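Local coordinates for protein L-2,4-diaminobutyric acid acetyltransferase (Geobacillus sp., PDB 6SK1) that catalyses the transfer of an acetyl group from acetyl-coenzyme A to L-2,4-diaminobutyrate, a step that in bacteria probably serves ectoine synthesis, at residues F73-R78 and F87-A92; T60-E65 and T108-Q113. All coordinates share one frame; numbering follows the deposited sequence.

Interaction 1: F73-R78 and F87-A92. With COA (coenzyme A), chain B.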
loop_
_atom_site.group_PDB
_atom_site.type_symbol
_atom_site.label_atom_id
_atom_site.label_comp_id
_atom_site.label_asym_id
_atom_site.label_seq_id
_atom_site.Cartn_x
_atom_site.Cartn_y
_atom_site.Cartn_z
ATOM N N PHE A 73 10.652 2.274 -11.344
ATOM C CA PHE A 73 9.288 2.061 -10.853
ATOM C C PHE A 73 8.712 3.291 -10.211
ATOM O O PHE A 73 9.417 4.023 -9.486
ATOM C CB PHE A 73 9.296 0.960 -9.780
ATOM C CG PHE A 73 7.968 0.593 -9.133
ATOM C CD1 PHE A 73 7.025 -0.114 -9.882
ATOM C CD2 PHE A 73 7.731 0.899 -7.847
ATOM C CE1 PHE A 73 5.774 -0.466 -9.310
ATOM C CE2 PHE A 73 6.477 0.503 -7.247
ATOM C CZ PHE A 73 5.585 -0.132 -8.016
ATOM N N ILE A 74 7.420 3.540 -10.404
ATOM C CA ILE A 74 6.677 4.603 -9.731
ATOM C C ILE A 74 5.376 4.021 -9.284
ATOM O O ILE A 74 4.676 3.345 -10.092
ATOM C CB ILE A 74 6.583 5.851 -10.564
ATOM C CG1 ILE A 74 5.925 7.000 -9.814
ATOM C CG2 ILE A 74 5.857 5.620 -11.887
ATOM C CD1 ILE A 74 6.041 8.359 -10.494
ATOM N N SER A 75 4.990 4.281 -8.033
ATOM C CA SER A 75 3.706 3.845 -7.507
ATOM C C SER A 75 2.969 5.056 -6.978
ATOM O O SER A 75 3.502 5.935 -6.294
ATOM C CB SER A 75 3.784 2.779 -6.488
ATOM O OG SER A 75 4.541 3.246 -5.383
ATOM N N ALA A 76 1.669 5.068 -7.269
ATOM C CA ALA A 76 0.774 6.134 -6.842
ATOM C C ALA A 76 -0.579 5.575 -6.614
ATOM O O ALA A 76 -0.919 4.508 -7.091
ATOM C CB ALA A 76 0.739 7.284 -7.851
ATOM N N PHE A 77 -1.401 6.331 -5.927
ATOM C CA PHE A 77 -2.836 6.020 -5.785
ATOM C C PHE A 77 -3.615 7.317 -5.877
ATOM O O PHE A 77 -3.148 8.394 -5.484
ATOM C CB PHE A 77 -3.133 5.299 -4.433
ATOM C CG PHE A 77 -2.685 5.994 -3.217
ATOM C CD1 PHE A 77 -3.488 6.970 -2.618
ATOM C CD2 PHE A 77 -1.447 5.760 -2.658
ATOM C CE1 PHE A 77 -3.065 7.611 -1.460
ATOM C CE2 PHE A 77 -1.063 6.394 -1.493
ATOM C CZ PHE A 77 -1.874 7.355 -0.925
ATOM N N ARG A 78 -4.842 7.183 -6.349
ATOM C CA ARG A 78 -5.784 8.302 -6.217
ATOM C C ARG A 78 -6.354 8.256 -4.800
ATOM O O ARG A 78 -6.785 7.185 -4.334
ATOM C CB ARG A 78 -6.870 8.208 -7.278
ATOM C CG ARG A 78 -6.266 8.477 -8.677
ATOM C CD ARG A 78 -7.085 8.504 -9.984
ATOM N NE ARG A 78 -7.804 9.764 -9.970
ATOM C CZ ARG A 78 -8.295 10.325 -11.035
ATOM N NH1 ARG A 78 -8.979 11.399 -10.827
ATOM N NH2 ARG A 78 -8.098 9.868 -12.321
ATOM N N PHE A 87 -1.482 10.635 -5.111
ATOM C CA PHE A 87 -0.382 10.614 -4.172
ATOM C C PHE A 87 0.667 9.673 -4.726
ATOM O O PHE A 87 0.379 8.460 -4.882
ATOM C CB PHE A 87 -0.843 10.199 -2.784
ATOM C CG PHE A 87 0.180 10.433 -1.734
ATOM C CD1 PHE A 87 1.216 9.563 -1.597
ATOM C CD2 PHE A 87 0.125 11.526 -0.910
ATOM C CE1 PHE A 87 2.196 9.804 -0.702
ATOM C CE2 PHE A 87 1.119 11.801 -0.040
ATOM C CZ PHE A 87 2.170 10.953 0.094
ATOM N N VAL A 88 1.866 10.183 -5.008
ATOM C CA VAL A 88 2.989 9.368 -5.484
ATOM C C VAL A 88 3.788 8.933 -4.283
ATOM O O VAL A 88 4.301 9.755 -3.544
ATOM C CB VAL A 88 3.847 10.118 -6.480
ATOM C CG1 VAL A 88 5.049 9.264 -6.863
ATOM C CG2 VAL A 88 3.051 10.516 -7.719
ATOM N N TRP A 89 3.793 7.631 -3.989
ATOM C CA TRP A 89 4.437 7.228 -2.736
ATOM C C TRP A 89 5.765 6.562 -2.885
ATOM O O TRP A 89 6.468 6.446 -1.892
ATOM C CB TRP A 89 3.564 6.548 -1.865
ATOM C CG TRP A 89 3.061 5.239 -2.329
ATOM C CD1 TRP A 89 2.087 5.013 -3.253
ATOM C CD2 TRP A 89 3.267 3.988 -1.601
ATOM N NE1 TRP A 89 1.822 3.641 -3.328
ATOM C CE2 TRP A 89 2.477 2.966 -2.287
ATOM C CE3 TRP A 89 4.015 3.596 -0.397
ATOM C CZ2 TRP A 89 2.420 1.627 -1.834
ATOM C CZ3 TRP A 89 3.947 2.286 -0.015
ATOM C CH2 TRP A 89 3.124 1.278 -0.689
ATOM N N GLN A 90 6.106 6.076 -4.080
ATOM C CA GLN A 90 7.441 5.543 -4.281
ATOM C C GLN A 90 7.904 5.814 -5.674
ATOM O O GLN A 90 7.138 5.654 -6.645
ATOM C CB GLN A 90 7.491 4.048 -4.022
ATOM C CG GLN A 90 8.870 3.428 -3.780
ATOM C CD GLN A 90 8.812 2.237 -2.663
ATOM O OE1 GLN A 90 7.871 1.335 -2.582
ATOM N NE2 GLN A 90 9.782 2.306 -1.697
ATOM N N VAL A 91 9.179 6.219 -5.887
ATOM C CA VAL A 91 9.786 6.351 -7.206
ATOM C C VAL A 91 11.173 5.806 -7.026
ATOM O O VAL A 91 11.851 6.159 -6.063
ATOM C CB VAL A 91 9.881 7.790 -7.776
ATOM C CG1 VAL A 91 10.176 7.664 -9.228
ATOM C CG2 VAL A 91 8.647 8.579 -7.516
ATOM N N ALA A 92 11.648 4.982 -7.930
ATOM C CA ALA A 92 12.992 4.349 -7.832
ATOM C C ALA A 92 13.509 4.152 -9.227
ATOM O O ALA A 92 12.828 3.625 -10.089
ATOM C CB ALA A 92 12.936 3.106 -7.050
HETATM N N1A COA B . 21.207 15.820 -8.465
HETATM C C2A COA B . 20.596 16.852 -8.960
HETATM N N3A COA B . 19.602 16.842 -9.835
HETATM C C4A COA B . 19.209 15.582 -10.147
HETATM C C5A COA B . 19.788 14.416 -9.673
HETATM C C6A COA B . 20.875 14.521 -8.739
HETATM N N6A COA B . 21.487 13.480 -8.229
HETATM N N7A COA B . 19.147 13.295 -10.182
HETATM C C8A COA B . 18.241 13.870 -10.940
HETATM N N9A COA B . 18.213 15.174 -10.966
HETATM C C1B COA B . 17.288 16.015 -11.647
HETATM C C2B COA B . 17.282 15.975 -13.141
HETATM O O2B COA B . 18.268 16.954 -13.622
HETATM C C3B COA B . 15.866 16.250 -13.578
HETATM O O3B COA B . 15.601 17.674 -13.420
HETATM P P3B COA B . 14.702 18.518 -14.476
HETATM O O7A COA B . 13.337 17.949 -14.322
HETATM O O8A COA B . 14.937 19.995 -13.976
HETATM O O9A COA B . 15.344 18.252 -15.799
HETATM C C4B COA B . 15.100 15.561 -12.459
HETATM O O4B COA B . 15.959 15.518 -11.338
HETATM C C5B COA B . 14.697 14.150 -12.760
HETATM O O5B COA B . 15.780 13.418 -13.358
HETATM P P1A COA B . 15.693 11.946 -13.853
HETATM O O1A COA B . 16.950 11.646 -14.609
HETATM O O2A COA B . 14.368 11.730 -14.533
HETATM O O3A COA B . 15.712 11.140 -12.494
HETATM P P2A COA B . 16.189 9.654 -12.262
HETATM O O4A COA B . 15.688 8.793 -13.391
HETATM O O5A COA B . 17.672 9.620 -11.973
HETATM O O6A COA B . 15.395 9.227 -10.934
HETATM C CBP COA B . 15.100 9.208 -8.573
HETATM C CCP COA B . 15.273 10.083 -9.775
HETATM C CDP COA B . 14.713 10.140 -7.449
HETATM C CEP COA B . 13.934 8.268 -8.828
HETATM C CAP COA B . 16.362 8.404 -8.246
HETATM O OAP COA B . 17.418 9.365 -7.852
HETATM C C9P COA B . 16.194 7.410 -7.180
HETATM O O9P COA B . 15.764 6.296 -7.468
HETATM N N8P COA B . 16.504 7.754 -5.970
HETATM C C7P COA B . 16.524 6.736 -4.871
HETATM C C6P COA B . 15.094 6.429 -4.522
HETATM C C5P COA B . 14.355 7.667 -4.073
HETATM O O5P COA B . 14.893 8.390 -3.308
HETATM N N4P COA B . 13.087 7.934 -4.527
HETATM C C3P COA B . 12.273 8.962 -4.203
HETATM C C2P COA B . 11.643 8.632 -2.846
HETATM S S1P COA B . 10.336 7.262 -2.977
HETATM O O HOH W 1 5.356 1.367 -3.495
HETATM O O HOH W 2 -0.277 2.578 -5.137
#

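Interaction 2: T60-E65 and T108-Q113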
loop_
_atom_site.group_PDB
_atom_site.type_symbol
_atom_site.label_atom_id
_atom_site.label_comp_id
_atom_site.label_asym_id
_atom_site.label_seq_id
_atom_site.Cartn_x
_atom_site.Cartn_y
_atom_site.Cartn_z
ATOM N N THR A 60 -2.288 3.434 -11.875
ATOM C CA THR A 60 -1.577 4.540 -11.291
ATOM C C THR A 60 -0.154 4.184 -10.945
ATOM O O THR A 60 0.464 4.886 -10.097
ATOM C CB THR A 60 -2.291 5.161 -10.093
ATOM O OG1 THR A 60 -2.630 4.160 -9.165
ATOM C CG2 THR A 60 -3.596 5.783 -10.596
ATOM N N CYS A 61 0.428 3.184 -11.614
ATOM C CA CYS A 61 1.832 2.828 -11.473
ATOM C C CYS A 61 2.468 2.714 -12.829
ATOM O O CYS A 61 1.792 2.559 -13.866
ATOM C CB CYS A 61 2.010 1.499 -10.715
ATOM S SG CYS A 61 1.341 1.511 -9.015
ATOM N N MET A 62 3.804 2.693 -12.883
ATOM C CA MET A 62 4.543 2.483 -14.128
ATOM C C MET A 62 5.849 1.821 -13.846
ATOM O O MET A 62 6.445 2.096 -12.771
ATOM C CB MET A 62 4.759 3.789 -14.845
ATOM C CG MET A 62 5.134 3.609 -16.320
ATOM S SD MET A 62 3.749 3.206 -17.430
ATOM C CE MET A 62 2.891 4.731 -17.461
ATOM N N ILE A 63 6.323 0.994 -14.720
ATOM C CA ILE A 63 7.673 0.346 -14.752
ATOM C C ILE A 63 8.417 0.922 -15.944
ATOM O O ILE A 63 7.835 1.109 -17.002
ATOM C CB ILE A 63 7.517 -1.167 -14.974
ATOM C CG1 ILE A 63 7.207 -1.719 -13.646
ATOM C CG2 ILE A 63 8.743 -1.837 -15.630
ATOM C CD1 ILE A 63 7.160 -3.231 -13.537
ATOM N N ALA A 64 9.720 1.098 -15.761
ATOM C CA ALA A 64 10.657 1.302 -16.867
ATOM C C ALA A 64 11.509 0.086 -16.978
ATOM O O ALA A 64 12.055 -0.410 -16.038
ATOM C CB ALA A 64 11.544 2.502 -16.611
ATOM N N GLU A 65 11.608 -0.421 -18.209
ATOM C CA GLU A 65 12.410 -1.608 -18.457
ATOM C C GLU A 65 13.421 -1.355 -19.620
ATOM O O GLU A 65 13.087 -0.659 -20.568
ATOM C CB GLU A 65 11.412 -2.723 -18.822
ATOM C CG GLU A 65 11.738 -4.194 -18.851
ATOM C CD GLU A 65 10.422 -5.035 -18.897
ATOM O OE1 GLU A 65 9.592 -4.765 -19.771
ATOM O OE2 GLU A 65 10.228 -5.936 -18.115
ATOM N N THR A 108 5.856 11.693 -16.174
ATOM C CA THR A 108 5.165 12.364 -17.272
ATOM C C THR A 108 4.226 11.366 -17.965
ATOM O O THR A 108 3.050 11.694 -18.220
ATOM C CB THR A 108 6.219 12.889 -18.263
ATOM O OG1 THR A 108 7.060 13.816 -17.566
ATOM C CG2 THR A 108 5.648 13.605 -19.429
ATOM N N GLY A 109 4.700 10.163 -18.164
ATOM C CA GLY A 109 3.856 9.132 -18.805
ATOM C C GLY A 109 2.715 8.785 -17.934
ATOM O O GLY A 109 1.549 8.701 -18.394
ATOM N N LEU A 110 2.867 8.652 -16.656
ATOM C CA LEU A 110 1.783 8.308 -15.774
ATOM C C LEU A 110 0.662 9.318 -15.870
ATOM O O LEU A 110 -0.566 9.013 -15.946
ATOM C CB LEU A 110 2.405 8.251 -14.389
ATOM C CG LEU A 110 1.623 7.673 -13.323
ATOM C CD1 LEU A 110 1.482 6.160 -13.489
ATOM C CD2 LEU A 110 2.209 7.988 -11.887
ATOM N N MET A 111 1.026 10.616 -15.854
ATOM C CA MET A 111 0.058 11.652 -15.882
ATOM C C MET A 111 -0.643 11.827 -17.219
ATOM O O MET A 111 -1.696 12.463 -17.246
ATOM C CB MET A 111 0.675 12.968 -15.430
ATOM C CG MET A 111 0.896 13.042 -13.909
ATOM S SD MET A 111 -0.660 13.218 -12.936
ATOM C CE MET A 111 -1.109 14.865 -13.413
ATOM N N ASN A 112 -0.036 11.318 -18.270
ATOM C CA ASN A 112 -0.605 11.462 -19.624
ATOM C C ASN A 112 -1.619 10.387 -19.935
ATOM O O ASN A 112 -2.218 10.383 -21.071
ATOM C CB ASN A 112 0.506 11.451 -20.660
ATOM C CG ASN A 112 1.114 12.798 -20.832
ATOM O OD1 ASN A 112 0.505 13.809 -20.509
ATOM N ND2 ASN A 112 2.345 12.818 -21.296
ATOM N N GLN A 113 -1.826 9.402 -19.062
ATOM C CA GLN A 113 -2.772 8.359 -19.360
ATOM C C GLN A 113 -4.156 8.698 -18.920
ATOM O O GLN A 113 -4.404 9.469 -18.007
ATOM C CB GLN A 113 -2.304 7.057 -18.622
ATOM C CG GLN A 113 -0.892 6.643 -18.924
ATOM C CD GLN A 113 -0.547 6.677 -20.356
ATOM O OE1 GLN A 113 0.488 7.371 -20.759
ATOM N NE2 GLN A 113 -1.223 6.023 -21.113
#

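Interaction 1: F73-R78 and F87-A92
F73 and A92 open the ladder between these antiparallel strands with a reciprocal pair of backbone bonds, F73 N to A92 O and A92 N to F73 O. F77 and F87 close it with a second such pair, F87 N reaching F77 O at 2.8 Å. This is the central hairpin of the GNAT fold, and it carries a classic beta bulge: two residues, W89 and Q90, stand opposite the single S75. S75 O takes W89 N at 2.9 Å and, more weakly, Q90 N, while S75 N gives a nearly straight bond (165°) to Q90 O. Beyond the bulge the second strand meets the cofactor, with V91 O accepting coenzyme A N4P at 2.7 Å and Q90 CA lying 3.6 Å from the thiol sulfur S1P. One water joins S75 OG to Q90 OE1, which is also bonded to Y50; a second, in the plane of the W89 indole, takes its NE1 proton and donates to A76 O. S75 OG sits over a face of that indole. I74 and A76 share a face with V88 and V91, where I74 CG1 packs on both valines. On the other face F77, W89 and F87 cluster. With CG between its backbone N and carbonyl carbon (chi1 55°), the F77 ring swings across to F87, their planes only 15° apart but slid so far that the rings barely overlap and F87 CB lies over the F77 face. Were F77 replaced by an alanine, F87 CB and W89 CD1 would probably lose their aromatic neighbour, and F57 of the second subunit an edge-to-face partner. W89 CD1 meets the F77 ring near its plane, 3.7 Å from CD2.

Interaction 2: T60-E65 and T108-Q113
L110 reaches the strand with one methyl: its CD1 lies 3.6 Å from T60 C and equally close to C61 O, so the branch rests mainly on the backbone around the T60-C61 peptide. CG stands opposite the backbone N (chi1 -168°) and chi2 is 71°, which carries CD1 from the helix onto the strand while CD2 comes to 4.0 Å from T60 O. M62 answers from the strand side. Its CB points at the helix, and the chain then bends at both chi2 (78°) and chi3, folding the terminal methyl back against the helix backbone. In the GNAT fold this is the helix that follows the cofactor-binding strand, here 102-112, whose last turn lies against one face of the central sheet. The M62 methyl lies against the main chain at G109 and L110, with CE 4.0 Å from L110 N and 4.1 Å from G109 C. M62 CB and L110 CD1 approach more loosely, at 4.3 Å. Beside them R23, from the loop after strand 19-22, packs on L110 and donates through NH2 to C61 O, the same carbonyl oxygen that L110 CD1 touches.

Interactions 1 and 2 have centres about 10 Å apart and meet on one mixed sheet, where strand 61-66 neighbours strand 69-79, itself paired with 85-93. Along the chain, 60-65 comes first, then both strands of interaction 1, then 108-113, so the hairpin is nested inside the loop that interaction 2 closes. The two touch directly: I74 N lies 2.9 Å from M62 O and A76 O 2.7 Å from T60 OG1, both probable hydrogen bonds. Helix 102-112 follows strand 85-93, and coenzyme A is hydrogen-bonded along that passage, at V93, R99, G101, A103 and K104, so the sheet and the helix packed on it together frame the cofactor site.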